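Endo-arabinase (Bacteroides thetaiotaomicron, PDB 5C0P) probably hydrolyses O-glycosidic bonds in the breakdown of L-arabinan, as a magnesium-binding member of glycosyl hydrolase family 43. Local coordinates at residues Asp84-Phe95 with Leu135-Lys143. Sequence-based numbering, arbitrary orientation.
Sequences DVYEYEGRYYLF and LDGSLYIDK. With MG (magnesium ion), chain C.
Tyr86 and Leu139 make both the polar and the apolar centre of this contact. The backbone N-H of Leu139 donates an almost straight hydrogen bond (168°) to Tyr86 OH, with N and OH 3.1 Å apart, and the same hydroxyl gives a weak bond to Asp84 OD2. Through its other oxygen, OD1, Asp84 binds the magnesium ion at 2.1 Å; His261 and four waters complete the shell, and one of those waters also donates to OD2. Another water lies within hydrogen-bonding distance of both Phe95 O and Gly137 O.

In the apolar part, Leu139 CB sits over the centre of the Tyr86 ring, 3.6 Å from its centroid, a CH-pi contact. With chi1 at 180° and chi2 at 68°, Leu139 sends CD2 to the CB-CG end of Tyr86. Phe95 CZ reaches the same CB of Leu139, and Tyr88 CE1 meets Ile141 CD1 at 3.9 Å. A phenylalanine in place of Tyr86 would probably leave Leu139 N without its acceptor and cost Asp84 OD2 a weak bond, though the water's would remain.

The contact joins two neighbouring blades of the family's five-bladed beta-propeller: hairpin 78-88/91-100 faces strand 134-141, inner strand of the next sheet, whose partner is strand 147-153.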
loop_
_atom_site.group_PDB
_atom_site.type_symbol
_atom_site.label_atom_id
_atom_site.label_comp_id
_atom_site.label_asym_id
_atom_site.label_seq_id
_atom_site.Cartn_x
_atom_site.Cartn_y
_atom_site.Cartn_z
ATOM N N ASP A 84 3.312 -4.340 -2.255
ATOM C CA ASP A 84 1.951 -4.668 -2.678
ATOM C C ASP A 84 2.114 -5.572 -3.892
ATOM O O ASP A 84 3.078 -5.411 -4.655
ATOM C CB ASP A 84 1.214 -3.430 -3.197
ATOM C CG ASP A 84 0.814 -2.436 -2.115
ATOM O OD1 ASP A 84 1.166 -2.585 -0.924
ATOM O OD2 ASP A 84 0.116 -1.472 -2.506
ATOM N N VAL A 85 1.179 -6.493 -4.120
ATOM C CA VAL A 85 1.220 -7.291 -5.345
ATOM C C VAL A 85 -0.147 -7.322 -6.007
ATOM O O VAL A 85 -1.153 -7.627 -5.354
ATOM C CB VAL A 85 1.727 -8.746 -5.094
ATOM C CG1 VAL A 85 1.696 -9.559 -6.387
ATOM C CG2 VAL A 85 3.140 -8.718 -4.542
ATOM N N TYR A 86 -0.173 -7.014 -7.299
ATOM C CA TYR A 86 -1.411 -6.925 -8.051
ATOM C C TYR A 86 -1.425 -7.895 -9.212
ATOM O O TYR A 86 -0.424 -8.047 -9.914
ATOM C CB TYR A 86 -1.582 -5.514 -8.614
ATOM C CG TYR A 86 -1.555 -4.454 -7.549
ATOM C CD1 TYR A 86 -2.720 -4.089 -6.882
ATOM C CD2 TYR A 86 -0.367 -3.828 -7.192
ATOM C CE1 TYR A 86 -2.711 -3.106 -5.899
ATOM C CE2 TYR A 86 -0.347 -2.853 -6.209
ATOM C CZ TYR A 86 -1.522 -2.504 -5.565
ATOM O OH TYR A 86 -1.510 -1.529 -4.581
ATOM N N GLU A 87 -2.572 -8.524 -9.442
ATOM C CA GLU A 87 -2.770 -9.245 -10.689
ATOM C C GLU A 87 -3.275 -8.241 -11.714
ATOM O O GLU A 87 -4.223 -7.494 -11.460
ATOM C CB GLU A 87 -3.788 -10.377 -10.520
ATOM C CG GLU A 87 -3.829 -11.385 -11.678
ATOM C CD GLU A 87 -4.632 -10.924 -12.887
ATOM O OE1 GLU A 87 -5.467 -10.002 -12.764
ATOM O OE2 GLU A 87 -4.434 -11.505 -13.975
ATOM N N TYR A 88 -2.650 -8.223 -12.882
ATOM C CA TYR A 88 -3.020 -7.263 -13.912
ATOM C C TYR A 88 -2.787 -7.848 -15.291
ATOM O O TYR A 88 -1.650 -8.140 -15.668
ATOM C CB TYR A 88 -2.221 -5.966 -13.721
ATOM C CG TYR A 88 -2.448 -4.903 -14.776
ATOM C CD1 TYR A 88 -3.541 -4.043 -14.712
ATOM C CD2 TYR A 88 -1.556 -4.742 -15.830
ATOM C CE1 TYR A 88 -3.740 -3.059 -15.668
ATOM C CE2 TYR A 88 -1.747 -3.768 -16.784
ATOM C CZ TYR A 88 -2.838 -2.924 -16.706
ATOM O OH TYR A 88 -3.010 -1.953 -17.669
ATOM N N GLU A 89 -3.878 -8.023 -16.037
ATOM C CA GLU A 89 -3.834 -8.568 -17.392
ATOM C C GLU A 89 -3.005 -9.854 -17.506
ATOM O O GLU A 89 -2.223 -10.023 -18.440
ATOM C CB GLU A 89 -3.354 -7.503 -18.380
ATOM C CG GLU A 89 -4.178 -6.223 -18.304
ATOM C CD GLU A 89 -4.050 -5.364 -19.543
ATOM O OE1 GLU A 89 -5.046 -4.700 -19.906
ATOM O OE2 GLU A 89 -2.957 -5.347 -20.151
ATOM N N GLY A 90 -3.179 -10.752 -16.546
ATOM C CA GLY A 90 -2.598 -12.076 -16.661
ATOM C C GLY A 90 -1.229 -12.244 -16.038
ATOM O O GLY A 90 -0.703 -13.358 -15.990
ATOM N N ARG A 91 -0.642 -11.147 -15.566
ATOM C CA ARG A 91 0.638 -11.229 -14.866
ATOM C C ARG A 91 0.535 -10.602 -13.480
ATOM O O ARG A 91 -0.517 -10.081 -13.091
ATOM C CB ARG A 91 1.762 -10.576 -15.688
ATOM C CG ARG A 91 1.919 -11.171 -17.082
ATOM C CD ARG A 91 3.221 -10.729 -17.734
ATOM N NE ARG A 91 4.363 -11.373 -17.086
ATOM C CZ ARG A 91 5.639 -11.078 -17.321
ATOM N NH1 ARG A 91 5.955 -10.126 -18.192
ATOM N NH2 ARG A 91 6.597 -11.728 -16.669
ATOM N N TYR A 92 1.628 -10.663 -12.724
ATOM C CA TYR A 92 1.617 -10.175 -11.351
ATOM C C TYR A 92 2.670 -9.109 -11.182
ATOM O O TYR A 92 3.786 -9.260 -11.670
ATOM C CB TYR A 92 1.834 -11.340 -10.375
ATOM C CG TYR A 92 0.729 -12.349 -10.532
ATOM C CD1 TYR A 92 0.797 -13.337 -11.505
ATOM C CD2 TYR A 92 -0.410 -12.273 -9.742
ATOM C CE1 TYR A 92 -0.232 -14.238 -11.674
ATOM C CE2 TYR A 92 -1.444 -13.173 -9.903
ATOM C CZ TYR A 92 -1.348 -14.146 -10.875
ATOM O OH TYR A 92 -2.376 -15.038 -11.041
ATOM N N TYR A 93 2.303 -8.033 -10.493
ATOM C CA TYR A 93 3.169 -6.858 -10.374
ATOM C C TYR A 93 3.390 -6.490 -8.921
ATOM O O TYR A 93 2.446 -6.241 -8.166
ATOM C CB TYR A 93 2.588 -5.668 -11.140
ATOM C CG TYR A 93 2.525 -5.914 -12.626
ATOM C CD1 TYR A 93 1.472 -6.640 -13.185
ATOM C CD2 TYR A 93 3.516 -5.442 -13.478
ATOM C CE1 TYR A 93 1.410 -6.879 -14.553
ATOM C CE2 TYR A 93 3.463 -5.679 -14.833
ATOM C CZ TYR A 93 2.406 -6.396 -15.367
ATOM O OH TYR A 93 2.336 -6.640 -16.720
ATOM N N LEU A 94 4.658 -6.460 -8.546
ATOM C CA LEU A 94 5.099 -6.097 -7.207
ATOM C C LEU A 94 5.474 -4.616 -7.196
ATOM O O LEU A 94 6.295 -4.168 -8.009
ATOM C CB LEU A 94 6.328 -6.947 -6.848
ATOM C CG LEU A 94 7.146 -6.597 -5.607
ATOM C CD1 LEU A 94 6.312 -6.892 -4.370
ATOM C CD2 LEU A 94 8.442 -7.395 -5.573
ATOM N N PHE A 95 4.847 -3.860 -6.301
ATOM C CA PHE A 95 5.147 -2.445 -6.095
ATOM C C PHE A 95 5.847 -2.339 -4.731
ATOM O O PHE A 95 5.225 -2.590 -3.689
ATOM C CB PHE A 95 3.845 -1.630 -6.028
ATOM C CG PHE A 95 3.189 -1.368 -7.364
ATOM C CD1 PHE A 95 2.852 -2.407 -8.228
ATOM C CD2 PHE A 95 2.844 -0.070 -7.726
ATOM C CE1 PHE A 95 2.230 -2.139 -9.457
ATOM C CE2 PHE A 95 2.209 0.202 -8.932
ATOM C CZ PHE A 95 1.908 -0.832 -9.807
ATOM N N LEU A 135 7.189 7.220 -1.585
ATOM C CA LEU A 135 6.995 5.880 -1.055
ATOM C C LEU A 135 5.558 5.419 -1.167
ATOM O O LEU A 135 4.655 6.209 -1.475
ATOM C CB LEU A 135 7.478 5.781 0.399
ATOM C CG LEU A 135 7.021 6.772 1.469
ATOM C CD1 LEU A 135 5.613 6.495 1.972
ATOM C CD2 LEU A 135 7.998 6.746 2.639
ATOM N N ASP A 136 5.368 4.124 -0.930
ATOM C CA ASP A 136 4.050 3.505 -0.838
ATOM C C ASP A 136 3.248 3.614 -2.129
ATOM O O ASP A 136 2.033 3.763 -2.090
ATOM C CB ASP A 136 3.251 4.068 0.363
ATOM C CG ASP A 136 3.807 3.627 1.708
ATOM O OD1 ASP A 136 4.774 2.828 1.746
ATOM O OD2 ASP A 136 3.274 4.081 2.743
ATOM N N GLY A 137 3.924 3.547 -3.276
ATOM C CA GLY A 137 3.224 3.535 -4.549
ATOM C C GLY A 137 2.283 2.349 -4.665
ATOM O O GLY A 137 2.690 1.186 -4.489
ATOM N N SER A 138 1.018 2.639 -4.962
ATOM C CA SER A 138 0.004 1.600 -5.093
ATOM C C SER A 138 -0.724 1.707 -6.426
ATOM O O SER A 138 -0.568 2.691 -7.159
ATOM C CB SER A 138 -0.994 1.679 -3.937
ATOM O OG SER A 138 -1.762 2.867 -4.006
ATOM N N LEU A 139 -1.524 0.690 -6.736
ATOM C CA LEU A 139 -2.224 0.615 -8.015
ATOM C C LEU A 139 -3.724 0.649 -7.772
ATOM O O LEU A 139 -4.253 -0.091 -6.938
ATOM C CB LEU A 139 -1.844 -0.680 -8.737
ATOM C CG LEU A 139 -2.483 -0.950 -10.101
ATOM C CD1 LEU A 139 -1.991 0.035 -11.134
ATOM C CD2 LEU A 139 -2.184 -2.373 -10.544
ATOM N N TYR A 140 -4.396 1.555 -8.471
ATOM C CA TYR A 140 -5.853 1.593 -8.521
ATOM C C TYR A 140 -6.296 1.403 -9.970
ATOM O O TYR A 140 -5.795 2.079 -10.873
ATOM C CB TYR A 140 -6.394 2.919 -7.964
ATOM C CG TYR A 140 -7.870 3.099 -8.246
ATOM C CD1 TYR A 140 -8.817 2.269 -7.647
ATOM C CD2 TYR A 140 -8.325 4.066 -9.142
ATOM C CE1 TYR A 140 -10.169 2.400 -7.921
ATOM C CE2 TYR A 140 -9.686 4.210 -9.418
ATOM C CZ TYR A 140 -10.599 3.370 -8.811
ATOM O OH TYR A 140 -11.938 3.496 -9.081
ATOM N N ILE A 141 -7.229 0.480 -10.195
ATOM C CA ILE A 141 -7.799 0.266 -11.523
ATOM C C ILE A 141 -9.165 0.928 -11.563
ATOM O O ILE A 141 -10.074 0.567 -10.796
ATOM C CB ILE A 141 -7.931 -1.236 -11.867
ATOM C CG1 ILE A 141 -6.571 -1.936 -11.724
ATOM C CG2 ILE A 141 -8.546 -1.422 -13.258
ATOM C CD1 ILE A 141 -5.477 -1.393 -12.656
ATOM N N ASP A 142 -9.322 1.903 -12.453
ATOM C CA ASP A 142 -10.551 2.681 -12.469
ATOM C C ASP A 142 -11.706 1.955 -13.164
ATOM O O ASP A 142 -11.550 0.815 -13.619
ATOM C CB ASP A 142 -10.314 4.114 -12.997
ATOM C CG ASP A 142 -10.015 4.173 -14.491
ATOM O OD1 ASP A 142 -10.400 3.257 -15.242
ATOM O OD2 ASP A 142 -9.415 5.185 -14.926
ATOM N N LYS A 143 -12.861 2.605 -13.233
ATOM C CA LYS A 143 -14.058 1.968 -13.779
ATOM C C LYS A 143 -13.899 1.465 -15.223
ATOM O O LYS A 143 -14.550 0.500 -15.627
ATOM C CB LYS A 143 -15.247 2.924 -13.686
ATOM C CG LYS A 143 -16.563 2.276 -14.065
ATOM C CD LYS A 143 -17.597 3.296 -14.500
ATOM C CE LYS A 143 -18.636 2.657 -15.415
ATOM N NZ LYS A 143 -19.948 3.355 -15.347
HETATM MG MG MG C . 1.010 -1.361 0.805
HETATM O O HOH W 1 -0.070 0.037 -0.330
HETATM O O HOH W 2 3.748 -0.250 -2.474
HETATM O O HOH W 3 -0.913 -2.029 1.392
HETATM O O HOH W 4 2.057 -2.970 1.671
HETATM O O HOH W 5 2.734 -0.346 0.099
#